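Local coordinates for Rna-directed RNA polymerase (Infectious pancreatic necrosis virus, PDB 3ZED), which probably copies the viral RNA genome by RNA-directed RNA synthesis, and exists both free and covalently attached to the genomic RNA, at residues B[366-371]-B[382-387]; B[30-35]-B[152-157]; B[268-273]-B[329-334]; B[722-727]-B[763-768]; B[596-601]-B[656-661]. All coordinates share one frame; numbering follows the deposited sequence.

How the contacts relate
Contacts 1, 2 and 3 fall within the palm region of the polymerase, contact 5 in the thumb and contact 4 in the C-terminal region. None touches another. The nearest neighbours are contacts 2 and 5, with about 11 Å between nearest atoms, and contacts 1 and 5, with about 12 Å. Contacts 2 and 4 are the farthest apart, 64 Å between centres, on opposite sides of the chain's centre. Contact 3 is the one close to the predicted GTP site: the side chain of Phe270 is about 11 Å from that of Pro250. In contact 1, the side chain of Leu382 is about 13 Å from a bound potassium ion.

Contact 1. Residues B[366-371]-B[382-387]; sequences DRIMTI and LVMIYA
Ile371 and Leu382, and one step further Ile368 and Met384, pack helix 364-377 against strand 382-386, an outer strand of the antiparallel four-stranded palm sheet. The two pairs meet differently. Ile371 and Leu382 cross at about a right angle. The CG2 branch of Ile371 sits at the forked end of the leucine, 3.8 Å from Leu382 CD2 and 3.9 Å from Leu382 CD1, and so is almost equally far from both methyls. That branch is anti to the backbone N of Ile371, while CG1 lies beside that N (chi1 -71°). Ile368 and Met384 meet at a slant. Here the touching atom is the far methyl of the isoleucine. The methionine, extended beyond CG, and the Ile368 CD1 arm together span the 10.1 Å between Ile368 CA and Met384 CA.

The interface is apolar and has no hydrogen bond across it. Leu382 and Met384 lie on the helix-facing side of the strand. Val383 and Ile385 instead touch helix 476-493, so this part of the sheet is sandwiched between two helices. Leu382 and Met384 also pair through their backbones with strand 389-394. Ala387, at the end of the segment, opens the Ala-Asp-Asn motif C turn known from birnavirus polymerases. Ile368 also touches Ile347, Phe358 and Leu560. Within the helix, Asp366 O accepts from both Thr370 N and Thr370 OG1, which come from opposite faces of its carbonyl plane. Across the interface, Ile368 CD1 is 4.1 Å from Met384 SD and 4.2 Å from Met384 CE.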
# COMPACT_ATOMS: atom_id res chain seq x y z
N ASP B 366 -7.60 22.14 4.07
CA ASP B 366 -7.78 23.52 3.62
C ASP B 366 -6.91 23.84 2.40
O ASP B 366 -7.39 24.54 1.50
CB ASP B 366 -7.53 24.53 4.73
CG ASP B 366 -8.06 25.92 4.34
OD1 ASP B 366 -9.27 26.03 4.01
OD2 ASP B 366 -7.25 26.87 4.31
N ARG B 367 -5.67 23.29 2.33
CA ARG B 367 -4.77 23.45 1.15
C ARG B 367 -5.42 22.86 -0.10
O ARG B 367 -5.41 23.50 -1.15
CB ARG B 367 -3.39 22.80 1.40
CG ARG B 367 -2.55 23.56 2.41
CD ARG B 367 -1.11 23.07 2.39
NE ARG B 367 -0.24 23.95 3.16
CZ ARG B 367 1.07 24.10 2.94
NH1 ARG B 367 1.66 23.43 1.96
NH2 ARG B 367 1.79 24.93 3.69
N ILE B 368 -6.05 21.68 0.03
CA ILE B 368 -6.78 21.00 -1.05
C ILE B 368 -7.97 21.87 -1.49
O ILE B 368 -8.14 22.11 -2.69
CB ILE B 368 -7.25 19.58 -0.60
CG1 ILE B 368 -6.06 18.61 -0.44
CG2 ILE B 368 -8.38 19.00 -1.51
CD1 ILE B 368 -5.38 18.18 -1.69
N MET B 369 -8.77 22.38 -0.51
CA MET B 369 -9.94 23.23 -0.81
C MET B 369 -9.53 24.55 -1.50
O MET B 369 -10.24 24.99 -2.39
CB MET B 369 -10.77 23.50 0.44
CG MET B 369 -11.47 22.25 0.96
SD MET B 369 -12.62 21.44 -0.22
CE MET B 369 -13.83 22.74 -0.47
N THR B 370 -8.35 25.11 -1.15
CA THR B 370 -7.80 26.31 -1.81
C THR B 370 -7.49 25.96 -3.28
O THR B 370 -7.87 26.70 -4.17
CB THR B 370 -6.56 26.83 -1.04
OG1 THR B 370 -6.98 27.23 0.26
CG2 THR B 370 -5.90 28.03 -1.73
N ILE B 371 -6.83 24.81 -3.52
CA ILE B 371 -6.49 24.34 -4.87
C ILE B 371 -7.79 24.14 -5.68
O ILE B 371 -7.86 24.63 -6.81
CB ILE B 371 -5.57 23.08 -4.84
CG1 ILE B 371 -4.14 23.46 -4.36
CG2 ILE B 371 -5.50 22.41 -6.22
CD1 ILE B 371 -3.41 22.33 -3.63
N LEU B 382 -8.97 19.67 -12.93
CA LEU B 382 -8.02 19.23 -11.92
C LEU B 382 -8.02 17.70 -11.81
O LEU B 382 -9.09 17.08 -11.90
CB LEU B 382 -8.43 19.87 -10.57
CG LEU B 382 -7.47 19.87 -9.39
CD1 LEU B 382 -6.18 20.68 -9.70
CD2 LEU B 382 -8.15 20.48 -8.19
N VAL B 383 -6.84 17.12 -11.63
CA VAL B 383 -6.69 15.69 -11.43
C VAL B 383 -5.76 15.45 -10.24
O VAL B 383 -4.80 16.19 -10.03
CB VAL B 383 -6.25 14.90 -12.71
CG1 VAL B 383 -4.80 15.19 -13.12
CG2 VAL B 383 -6.49 13.40 -12.54
N MET B 384 -6.11 14.46 -9.42
CA MET B 384 -5.33 14.03 -8.25
C MET B 384 -5.24 12.53 -8.26
O MET B 384 -6.21 11.86 -8.64
CB MET B 384 -5.94 14.53 -6.93
CG MET B 384 -6.01 16.04 -6.83
SD MET B 384 -6.55 16.48 -5.20
CE MET B 384 -7.12 18.13 -5.46
N ILE B 385 -4.06 12.00 -7.89
CA ILE B 385 -3.82 10.54 -7.93
C ILE B 385 -3.22 10.04 -6.65
O ILE B 385 -2.26 10.61 -6.14
CB ILE B 385 -2.92 10.13 -9.15
CG1 ILE B 385 -3.50 10.66 -10.49
CG2 ILE B 385 -2.69 8.62 -9.22
CD1 ILE B 385 -2.46 10.77 -11.63
N TYR B 386 -3.74 8.92 -6.17
CA TYR B 386 -3.23 8.20 -5.01
C TYR B 386 -3.40 6.71 -5.24
O TYR B 386 -4.50 6.20 -5.00
CB TYR B 386 -3.92 8.64 -3.71
CG TYR B 386 -3.23 8.09 -2.48
CD1 TYR B 386 -3.56 6.84 -1.97
CD2 TYR B 386 -2.22 8.80 -1.85
CE1 TYR B 386 -2.89 6.30 -0.87
CE2 TYR B 386 -1.56 8.28 -0.74
CZ TYR B 386 -1.89 7.03 -0.25
OH TYR B 386 -1.25 6.50 0.83
N ALA B 387 -2.33 6.00 -5.68
CA ALA B 387 -2.40 4.54 -5.94
C ALA B 387 -3.61 4.24 -6.87
O ALA B 387 -3.69 4.86 -7.94
CB ALA B 387 -2.49 3.76 -4.62

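Contact 2. Residues B[30-35]-B[152-157]; sequences LIPKRF and EAIATL
Pro32 packs on Ile154 and Ala155. Within the palm region, this apolar contact ties the N-terminal loop 30-35 to the last turn of helix 143-156. The proline ring and the Ile154 side chain cross at about a right angle. Ile154 uses its CG2 methyl, which is anti to the backbone N because CG1 takes the place beside it (chi1 -71°). This methyl meets the CG-CD side of the proline, 3.7 Å from Pro32 CG and 3.8 Å from Pro32 CD. Ala155 CB lies 3.9 Å from Pro32 CB. The two main chains come close here, with Pro32 CA and Ala155 CA 5.4 Å apart.

The polar link is indirect. One water donates to Lys33 O at 3.0 Å and to Ile154 O at 3.2 Å. Ile154 O also bonds to Tyr589 OH.

Inside the helix, Glu152 O accepts from Thr156 N and from Thr156 OG1. The hydroxyl, 2.7 Å from Glu152 O, sits above the carbonyl plane.

Helix 125-137 flanks the site: Leu128 touches Pro32, and Ile125 touches Ile154. Helix 580-588 lies against Ala153 and Ile154 through Ala588. At Leu157 the chain leaves the helix and enters strand 157-160, which pairs antiparallel with strand 299-310.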
# COMPACT_ATOMS: atom_id res chain seq x y z
N LEU B 30 -34.45 -3.60 19.93
CA LEU B 30 -33.50 -2.52 19.67
C LEU B 30 -32.15 -3.09 19.24
O LEU B 30 -31.58 -2.66 18.24
CB LEU B 30 -33.32 -1.60 20.90
CG LEU B 30 -32.11 -0.62 20.86
CD1 LEU B 30 -32.34 0.53 19.88
CD2 LEU B 30 -31.78 -0.10 22.25
N ILE B 31 -31.65 -4.08 20.00
CA ILE B 31 -30.36 -4.69 19.73
C ILE B 31 -30.51 -5.78 18.67
O ILE B 31 -31.20 -6.77 18.91
CB ILE B 31 -29.69 -5.25 21.01
CG1 ILE B 31 -29.73 -4.25 22.21
CG2 ILE B 31 -28.28 -5.78 20.74
CD1 ILE B 31 -29.06 -2.85 22.02
N PRO B 32 -29.86 -5.62 17.49
CA PRO B 32 -29.92 -6.68 16.47
C PRO B 32 -29.22 -7.95 16.99
O PRO B 32 -28.36 -7.86 17.87
CB PRO B 32 -29.17 -6.07 15.28
CG PRO B 32 -29.10 -4.58 15.58
CD PRO B 32 -28.99 -4.51 17.05
N LYS B 33 -29.61 -9.13 16.50
CA LYS B 33 -28.97 -10.36 16.95
C LYS B 33 -27.55 -10.45 16.39
O LYS B 33 -27.29 -9.96 15.28
CB LYS B 33 -29.80 -11.59 16.52
N ARG B 34 -26.62 -11.05 17.17
CA ARG B 34 -25.25 -11.31 16.73
C ARG B 34 -25.28 -12.14 15.48
O ARG B 34 -26.13 -13.03 15.34
CB ARG B 34 -24.43 -12.08 17.80
CG ARG B 34 -23.73 -11.25 18.86
CD ARG B 34 -22.76 -10.22 18.32
NE ARG B 34 -21.56 -10.75 17.66
CZ ARG B 34 -20.42 -11.05 18.27
NH1 ARG B 34 -20.33 -10.96 19.59
NH2 ARG B 34 -19.38 -11.47 17.57
N PHE B 35 -24.38 -11.84 14.56
CA PHE B 35 -24.29 -12.59 13.33
C PHE B 35 -23.51 -13.85 13.60
O PHE B 35 -22.44 -13.80 14.21
CB PHE B 35 -23.62 -11.73 12.23
CG PHE B 35 -23.25 -12.47 10.97
CD1 PHE B 35 -24.23 -13.09 10.19
CD2 PHE B 35 -21.93 -12.53 10.55
CE1 PHE B 35 -23.89 -13.75 9.00
CE2 PHE B 35 -21.58 -13.18 9.36
CZ PHE B 35 -22.56 -13.79 8.60
N GLU B 152 -28.48 -0.04 11.68
CA GLU B 152 -28.44 -0.73 10.39
C GLU B 152 -27.02 -1.31 10.13
O GLU B 152 -26.92 -2.44 9.66
CB GLU B 152 -28.89 0.20 9.24
CG GLU B 152 -28.77 -0.38 7.84
CD GLU B 152 -29.77 -1.40 7.30
OE1 GLU B 152 -30.51 -2.01 8.11
OE2 GLU B 152 -29.75 -1.64 6.07
N ALA B 153 -25.95 -0.56 10.48
CA ALA B 153 -24.57 -1.06 10.33
C ALA B 153 -24.33 -2.29 11.23
O ALA B 153 -23.77 -3.28 10.77
CB ALA B 153 -23.56 0.04 10.63
N ILE B 154 -24.82 -2.26 12.49
CA ILE B 154 -24.70 -3.38 13.43
C ILE B 154 -25.49 -4.59 12.88
O ILE B 154 -24.99 -5.72 12.96
CB ILE B 154 -25.18 -2.96 14.86
CG1 ILE B 154 -24.16 -1.98 15.53
CG2 ILE B 154 -25.43 -4.20 15.75
CD1 ILE B 154 -24.63 -1.27 16.77
N ALA B 155 -26.68 -4.35 12.30
CA ALA B 155 -27.55 -5.39 11.75
C ALA B 155 -27.07 -5.98 10.41
O ALA B 155 -27.39 -7.13 10.16
CB ALA B 155 -28.97 -4.85 11.59
N THR B 156 -26.33 -5.22 9.57
CA THR B 156 -25.96 -5.70 8.23
C THR B 156 -24.47 -5.91 8.01
O THR B 156 -24.11 -6.60 7.05
CB THR B 156 -26.51 -4.75 7.17
OG1 THR B 156 -25.90 -3.47 7.35
CG2 THR B 156 -28.04 -4.66 7.21
N LEU B 157 -23.61 -5.33 8.86
CA LEU B 157 -22.17 -5.49 8.74
C LEU B 157 -21.62 -6.47 9.78
O LEU B 157 -22.31 -6.86 10.71
CB LEU B 157 -21.41 -4.12 8.86
CG LEU B 157 -21.82 -2.97 7.92
CD1 LEU B 157 -20.99 -1.75 8.19
CD2 LEU B 157 -21.73 -3.37 6.43
O HOH W 1 -25.06 -7.98 15.19

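Contact 3. Residues B[268-273]-B[329-334]; sequences DSFIRD and HLLLSM
His329 O is gripped twice within its own helix, just before Leu331 makes the contact with Phe270 and Ile271. The contact is helix-helix packing in the palm region, between helix 260-278 and helix 326-340. Ser333 OG donates to His329 O at 2.7 Å and Ser333 N donates to it at 3.0 Å. The two donors come from opposite faces of the carbonyl plane. Ser333 OG also lies over one face of the His329 ring, offset toward its rim.

Leu331 reaches both Phe270 and Ile271. Its two methyls divide the work. Leu331 CD1 approaches the edge of the Phe270 ring, near the ring plane, and not a face. Phe270 CG is anti to the backbone N (chi1 -178°), which sends the ring toward helix 326-340, with CD2 nearest Leu331. The other methyl turns to the branch point of Ile271. No hydrogen bond crosses, and all three touching residues are buried.

Phe443 of helix 438-452 touches both Ile271 and Leu331, so a third helix closes over the pair. Met451 of the same helix meets Phe270, and the Phe270 ring also makes an edge-to-face contact with Phe294. Across the contact, Phe270 CD2 is 3.8 Å from Leu331 CD1, and Ile271 CB is 4.1 Å from Leu331 CD2.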
# COMPACT_ATOMS: atom_id res chain seq x y z
N ASP B 268 20.21 -12.99 1.33
CA ASP B 268 21.62 -12.96 0.93
C ASP B 268 21.92 -14.00 -0.14
O ASP B 268 22.51 -13.67 -1.17
CB ASP B 268 22.54 -13.26 2.14
CG ASP B 268 22.88 -12.12 3.08
OD1 ASP B 268 22.10 -11.14 3.13
OD2 ASP B 268 23.88 -12.24 3.81
N SER B 269 21.54 -15.26 0.13
CA SER B 269 21.80 -16.39 -0.76
C SER B 269 21.09 -16.23 -2.10
O SER B 269 21.69 -16.55 -3.12
CB SER B 269 21.38 -17.70 -0.10
OG SER B 269 22.06 -17.91 1.13
N PHE B 270 19.85 -15.71 -2.10
CA PHE B 270 19.10 -15.54 -3.34
C PHE B 270 19.76 -14.50 -4.26
O PHE B 270 19.97 -14.81 -5.43
CB PHE B 270 17.63 -15.16 -3.07
CG PHE B 270 16.81 -15.03 -4.33
CD1 PHE B 270 16.55 -16.14 -5.14
CD2 PHE B 270 16.32 -13.79 -4.74
CE1 PHE B 270 15.79 -16.02 -6.31
CE2 PHE B 270 15.56 -13.66 -5.91
CZ PHE B 270 15.30 -14.77 -6.69
N ILE B 271 20.07 -13.29 -3.75
CA ILE B 271 20.67 -12.21 -4.54
C ILE B 271 22.11 -12.59 -5.00
O ILE B 271 22.47 -12.28 -6.14
CB ILE B 271 20.60 -10.81 -3.81
CG1 ILE B 271 20.88 -9.62 -4.77
CG2 ILE B 271 21.46 -10.72 -2.55
CD1 ILE B 271 19.80 -9.36 -5.81
N ARG B 272 22.89 -13.31 -4.14
CA ARG B 272 24.25 -13.76 -4.45
C ARG B 272 24.24 -14.85 -5.52
O ARG B 272 25.04 -14.78 -6.47
CB ARG B 272 24.95 -14.24 -3.17
CG ARG B 272 26.28 -15.02 -3.37
CD ARG B 272 27.08 -15.17 -2.09
NE ARG B 272 26.24 -15.59 -0.96
CZ ARG B 272 26.03 -14.86 0.13
NH1 ARG B 272 26.63 -13.68 0.27
NH2 ARG B 272 25.24 -15.31 1.09
N ASP B 273 23.34 -15.85 -5.38
CA ASP B 273 23.21 -16.96 -6.33
C ASP B 273 22.70 -16.47 -7.67
O ASP B 273 23.12 -17.00 -8.69
CB ASP B 273 22.28 -18.06 -5.80
CG ASP B 273 22.91 -19.03 -4.81
OD1 ASP B 273 24.05 -18.78 -4.36
OD2 ASP B 273 22.25 -20.05 -4.49
N HIS B 329 10.21 -9.51 0.43
CA HIS B 329 9.79 -8.20 0.92
C HIS B 329 11.01 -7.31 1.21
O HIS B 329 11.01 -6.14 0.84
CB HIS B 329 8.91 -8.34 2.18
CG HIS B 329 8.50 -7.01 2.74
ND1 HIS B 329 7.56 -6.22 2.09
CD2 HIS B 329 8.96 -6.35 3.82
CE1 HIS B 329 7.47 -5.12 2.81
NE2 HIS B 329 8.28 -5.15 3.87
N LEU B 330 12.06 -7.88 1.84
CA LEU B 330 13.29 -7.19 2.21
C LEU B 330 14.05 -6.69 0.96
O LEU B 330 14.43 -5.53 0.90
CB LEU B 330 14.16 -8.16 3.04
CG LEU B 330 15.36 -7.62 3.84
CD1 LEU B 330 14.95 -6.48 4.82
CD2 LEU B 330 16.05 -8.75 4.58
N LEU B 331 14.21 -7.56 -0.06
CA LEU B 331 14.91 -7.23 -1.32
C LEU B 331 14.15 -6.16 -2.13
O LEU B 331 14.78 -5.23 -2.64
CB LEU B 331 15.12 -8.49 -2.17
CG LEU B 331 16.07 -9.56 -1.62
CD1 LEU B 331 15.92 -10.88 -2.39
CD2 LEU B 331 17.52 -9.09 -1.63
N LEU B 332 12.82 -6.25 -2.21
CA LEU B 332 11.98 -5.27 -2.91
C LEU B 332 12.04 -3.90 -2.22
O LEU B 332 12.18 -2.88 -2.89
CB LEU B 332 10.50 -5.74 -2.98
CG LEU B 332 10.14 -6.91 -3.90
CD1 LEU B 332 8.69 -7.23 -3.80
CD2 LEU B 332 10.49 -6.61 -5.35
N SER B 333 11.92 -3.90 -0.87
CA SER B 333 11.90 -2.70 -0.03
C SER B 333 13.22 -1.97 -0.08
O SER B 333 13.20 -0.75 0.07
CB SER B 333 11.53 -3.05 1.41
OG SER B 333 10.22 -3.58 1.43
N MET B 334 14.33 -2.68 -0.33
CA MET B 334 15.65 -2.06 -0.50
C MET B 334 15.69 -1.16 -1.77
O MET B 334 16.47 -0.22 -1.82
CB MET B 334 16.75 -3.14 -0.56
CG MET B 334 17.16 -3.64 0.79
SD MET B 334 18.24 -5.10 0.71
CE MET B 334 19.74 -4.38 0.07

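Contact 4. Residues B[722-727]-B[763-768]; sequences KSAVWR and ELAQQQ
The Arg727 guanidinium meets Ala765 across the contact, while one of its faces is covered by Ala724 CA, 4.0 Å from the plane and over its centre. Ala765 CB comes to it obliquely, at NH1. The neighbouring Trp726 ring has Ser723 CB on one face, offset toward the rim. The motif is a capped helix start, helix 724-732, packed against helix 757-771 in the C-terminal region.

Ser723 is the N-cap. Ser723 OG accepts from Trp726 N in a weak bond of 3.4 Å. A firmer tie comes from the arginine. Its chain bends at chi3 (-90°), which turns the guanidinium back toward the start of the helix. There Arg727 NH2 donates to Lys722 O at 3.0 Å, with an N-H...O angle of 158°. The acceptor lies in the guanidinium plane. Arg727 NH2 also makes a salt bridge to Glu762 of the partner helix, so the same group links both helices.

The helices come close at two alanines, with Ala724 CA and Ala765 CA 6.0 Å apart. Further along, Gln768 NE2 bonds to Gln731 OE1. The Ala765 methyl makes the direct contacts, 3.8 Å from Arg727 NH1 to Ala765 CB and 4.2 Å from Ala724 CB to Ala765 CB.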
# COMPACT_ATOMS: atom_id res chain seq x y z
N LYS B 722 17.72 9.38 -23.78
CA LYS B 722 18.97 9.88 -24.37
C LYS B 722 20.18 9.22 -23.67
O LYS B 722 21.14 8.84 -24.34
CB LYS B 722 19.05 11.41 -24.28
N SER B 723 20.10 9.06 -22.33
CA SER B 723 21.13 8.44 -21.49
C SER B 723 21.35 6.99 -21.91
O SER B 723 20.39 6.22 -22.02
CB SER B 723 20.73 8.52 -20.02
OG SER B 723 21.56 7.65 -19.26
N ALA B 724 22.63 6.62 -22.13
CA ALA B 724 23.04 5.27 -22.53
C ALA B 724 22.82 4.27 -21.40
O ALA B 724 22.42 3.14 -21.66
CB ALA B 724 24.48 5.26 -22.98
N VAL B 725 23.01 4.71 -20.13
CA VAL B 725 22.78 3.89 -18.93
C VAL B 725 21.30 3.48 -18.88
O VAL B 725 20.98 2.31 -18.64
CB VAL B 725 23.22 4.64 -17.62
CG1 VAL B 725 22.83 3.85 -16.36
CG2 VAL B 725 24.72 4.95 -17.62
N TRP B 726 20.40 4.45 -19.14
CA TRP B 726 18.95 4.26 -19.15
C TRP B 726 18.54 3.39 -20.33
O TRP B 726 17.69 2.52 -20.17
CB TRP B 726 18.23 5.61 -19.17
CG TRP B 726 18.44 6.49 -17.95
CD1 TRP B 726 19.29 6.28 -16.91
CD2 TRP B 726 17.78 7.74 -17.68
NE1 TRP B 726 19.19 7.30 -15.99
CE2 TRP B 726 18.28 8.22 -16.45
CE3 TRP B 726 16.79 8.49 -18.35
CZ2 TRP B 726 17.83 9.42 -15.87
CZ3 TRP B 726 16.37 9.68 -17.79
CH2 TRP B 726 16.86 10.13 -16.55
N ARG B 727 19.20 3.57 -21.50
CA ARG B 727 18.97 2.78 -22.70
C ARG B 727 19.30 1.31 -22.45
O ARG B 727 18.55 0.44 -22.87
CB ARG B 727 19.77 3.32 -23.88
CG ARG B 727 18.94 4.23 -24.76
CD ARG B 727 19.62 4.49 -26.08
NE ARG B 727 20.46 5.68 -25.97
CZ ARG B 727 21.73 5.76 -26.35
NH1 ARG B 727 22.35 4.71 -26.89
NH2 ARG B 727 22.40 6.90 -26.18
N GLU B 763 29.03 3.41 -26.30
CA GLU B 763 29.48 2.48 -27.33
C GLU B 763 28.91 1.08 -27.10
O GLU B 763 28.52 0.40 -28.06
CB GLU B 763 31.02 2.45 -27.40
CG GLU B 763 31.64 3.72 -27.97
CD GLU B 763 33.15 3.85 -27.86
OE1 GLU B 763 33.80 2.85 -27.46
OE2 GLU B 763 33.68 4.94 -28.17
N LEU B 764 28.81 0.66 -25.81
CA LEU B 764 28.30 -0.66 -25.44
C LEU B 764 26.79 -0.76 -25.69
O LEU B 764 26.33 -1.82 -26.13
CB LEU B 764 28.66 -1.02 -23.99
CG LEU B 764 30.13 -1.42 -23.75
CD1 LEU B 764 30.51 -1.23 -22.30
CD2 LEU B 764 30.41 -2.85 -24.16
N ALA B 765 26.03 0.33 -25.45
CA ALA B 765 24.59 0.41 -25.71
C ALA B 765 24.32 0.29 -27.22
O ALA B 765 23.49 -0.53 -27.62
CB ALA B 765 24.02 1.72 -25.17
N GLN B 766 25.08 1.05 -28.05
CA GLN B 766 25.00 1.04 -29.52
C GLN B 766 25.30 -0.37 -30.05
O GLN B 766 24.59 -0.85 -30.94
CB GLN B 766 25.97 2.07 -30.12
N GLN B 767 26.31 -1.03 -29.46
CA GLN B 767 26.70 -2.40 -29.78
C GLN B 767 25.56 -3.38 -29.44
O GLN B 767 25.19 -4.21 -30.28
CB GLN B 767 27.96 -2.75 -28.97
CG GLN B 767 28.71 -4.00 -29.40
CD GLN B 767 29.88 -4.24 -28.48
OE1 GLN B 767 29.92 -5.22 -27.73
NE2 GLN B 767 30.84 -3.31 -28.46
N GLN B 768 24.96 -3.23 -28.25
CA GLN B 768 23.85 -4.06 -27.78
C GLN B 768 22.57 -3.83 -28.62
O GLN B 768 21.84 -4.78 -28.86
CB GLN B 768 23.59 -3.81 -26.29
CG GLN B 768 22.86 -4.97 -25.62
CD GLN B 768 22.93 -4.90 -24.11
OE1 GLN B 768 23.84 -5.46 -23.48
NE2 GLN B 768 21.98 -4.21 -23.51

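Contact 5. Residues B[596-601]-B[656-661]; sequences KALARK and WNNMSE
A chi1 of -171° carries Leu598 CG away from the backbone N and toward the turn, while Met659 has CG beside its own backbone N (chi1 -66°) with the chain extended beyond CG; together these torsions bring the two side chains into touch. The contact lies in the thumb. It packs the short helix 596-600 on the 3-10 turn 657-659, which follows helix 650-654.

Leu598 points toward the turn, and its CD2 methyl does most of the touching. Leu598 and Met659 cross at about a right angle. The methionine runs past the leucine tip, so both its CG and its terminal CE are in contact. Met659 CE lies 3.7 Å from Leu598 CD2 and 4.0 Å from Leu598 CG. Asn658, the preceding residue of the turn, also crosses Leu598 at about a right angle. Its amide nitrogen packs against the same methyl, with Asn658 ND2 and Leu598 CD2 3.7 Å apart, and this is contact and not a hydrogen bond.

No hydrogen bond joins the segments. The main chains stay well separated, with Leu598 CA and Met659 CA 8.4 Å apart. Phe652 of helix 650-654 touches both Leu598 and Met659, and Met659 also meets Leu593 and Ala604. Leu598 N bonds to Asn595 OD1, close to the start of the short helix. Asn658 is exposed, whereas Met659 is buried. Inside the turn, Met659 N donates to Trp656 O at 3.0 Å. Across the contact, the tightest approach is 3.6 Å, from Leu598 CD2 to Met659 CG.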
# COMPACT_ATOMS: atom_id res chain seq x y z
N LYS B 596 -1.11 -8.92 20.56
CA LYS B 596 -1.07 -9.81 21.73
C LYS B 596 -0.22 -9.23 22.87
O LYS B 596 -0.67 -9.26 24.02
CB LYS B 596 -0.55 -11.20 21.33
N ALA B 597 0.98 -8.70 22.54
CA ALA B 597 1.94 -8.13 23.49
C ALA B 597 1.36 -6.96 24.28
O ALA B 597 1.43 -6.97 25.52
CB ALA B 597 3.21 -7.69 22.76
N LEU B 598 0.77 -5.97 23.59
CA LEU B 598 0.16 -4.79 24.22
C LEU B 598 -1.08 -5.19 25.02
O LEU B 598 -1.27 -4.68 26.13
CB LEU B 598 -0.17 -3.71 23.17
CG LEU B 598 -0.61 -2.32 23.67
CD1 LEU B 598 0.51 -1.61 24.44
CD2 LEU B 598 -1.03 -1.47 22.53
N ALA B 599 -1.90 -6.12 24.47
CA ALA B 599 -3.12 -6.61 25.12
C ALA B 599 -2.80 -7.29 26.47
O ALA B 599 -3.59 -7.17 27.41
CB ALA B 599 -3.85 -7.58 24.20
N ARG B 600 -1.63 -7.96 26.56
CA ARG B 600 -1.13 -8.66 27.76
C ARG B 600 -0.81 -7.70 28.91
O ARG B 600 -1.00 -8.07 30.07
CB ARG B 600 0.12 -9.49 27.42
N LYS B 601 -0.31 -6.47 28.59
CA LYS B 601 0.08 -5.43 29.56
C LYS B 601 -1.11 -4.98 30.44
O LYS B 601 -2.22 -4.84 29.92
CB LYS B 601 0.71 -4.22 28.85
CG LYS B 601 2.11 -4.50 28.32
CD LYS B 601 2.60 -3.40 27.40
CE LYS B 601 3.93 -3.76 26.77
NZ LYS B 601 4.25 -2.88 25.62
N TRP B 656 -1.37 6.48 22.33
CA TRP B 656 -2.66 5.90 21.90
C TRP B 656 -2.69 5.42 20.44
O TRP B 656 -3.55 4.61 20.09
CB TRP B 656 -3.79 6.93 22.09
CG TRP B 656 -3.72 8.10 21.15
CD1 TRP B 656 -3.04 9.27 21.34
CD2 TRP B 656 -4.38 8.23 19.88
NE1 TRP B 656 -3.24 10.12 20.29
CE2 TRP B 656 -4.04 9.49 19.35
CE3 TRP B 656 -5.21 7.38 19.12
CZ2 TRP B 656 -4.47 9.92 18.10
CZ3 TRP B 656 -5.66 7.81 17.88
CH2 TRP B 656 -5.29 9.06 17.38
N ASN B 657 -1.79 5.94 19.60
CA ASN B 657 -1.73 5.71 18.15
C ASN B 657 -1.68 4.23 17.78
O ASN B 657 -2.42 3.82 16.88
CB ASN B 657 -0.55 6.47 17.55
CG ASN B 657 -0.64 7.95 17.84
OD1 ASN B 657 -0.28 8.42 18.93
ND2 ASN B 657 -1.26 8.70 16.95
N ASN B 658 -0.85 3.44 18.46
CA ASN B 658 -0.69 2.00 18.23
C ASN B 658 -1.95 1.18 18.61
O ASN B 658 -2.12 0.08 18.09
CB ASN B 658 0.54 1.45 18.97
CG ASN B 658 0.85 2.15 20.27
OD1 ASN B 658 1.69 3.07 20.32
ND2 ASN B 658 0.14 1.78 21.32
N MET B 659 -2.82 1.72 19.47
CA MET B 659 -4.08 1.11 19.92
C MET B 659 -5.29 1.44 19.01
O MET B 659 -6.38 0.90 19.22
CB MET B 659 -4.42 1.60 21.33
CG MET B 659 -3.47 1.17 22.38
SD MET B 659 -4.22 1.45 24.00
CE MET B 659 -3.36 0.23 24.92
N SER B 660 -5.12 2.36 18.05
CA SER B 660 -6.26 2.80 17.26
C SER B 660 -6.05 2.65 15.77
O SER B 660 -4.95 2.82 15.29
CB SER B 660 -6.58 4.26 17.60
OG SER B 660 -7.70 4.75 16.88
N GLU B 661 -7.13 2.36 15.03
CA GLU B 661 -7.10 2.28 13.56
C GLU B 661 -6.90 3.70 12.95
O GLU B 661 -6.55 3.82 11.79
CB GLU B 661 -8.39 1.63 13.01
CG GLU B 661 -9.66 2.44 13.18
CD GLU B 661 -10.86 1.81 12.51
OE1 GLU B 661 -10.78 1.54 11.29
OE2 GLU B 661 -11.89 1.59 13.19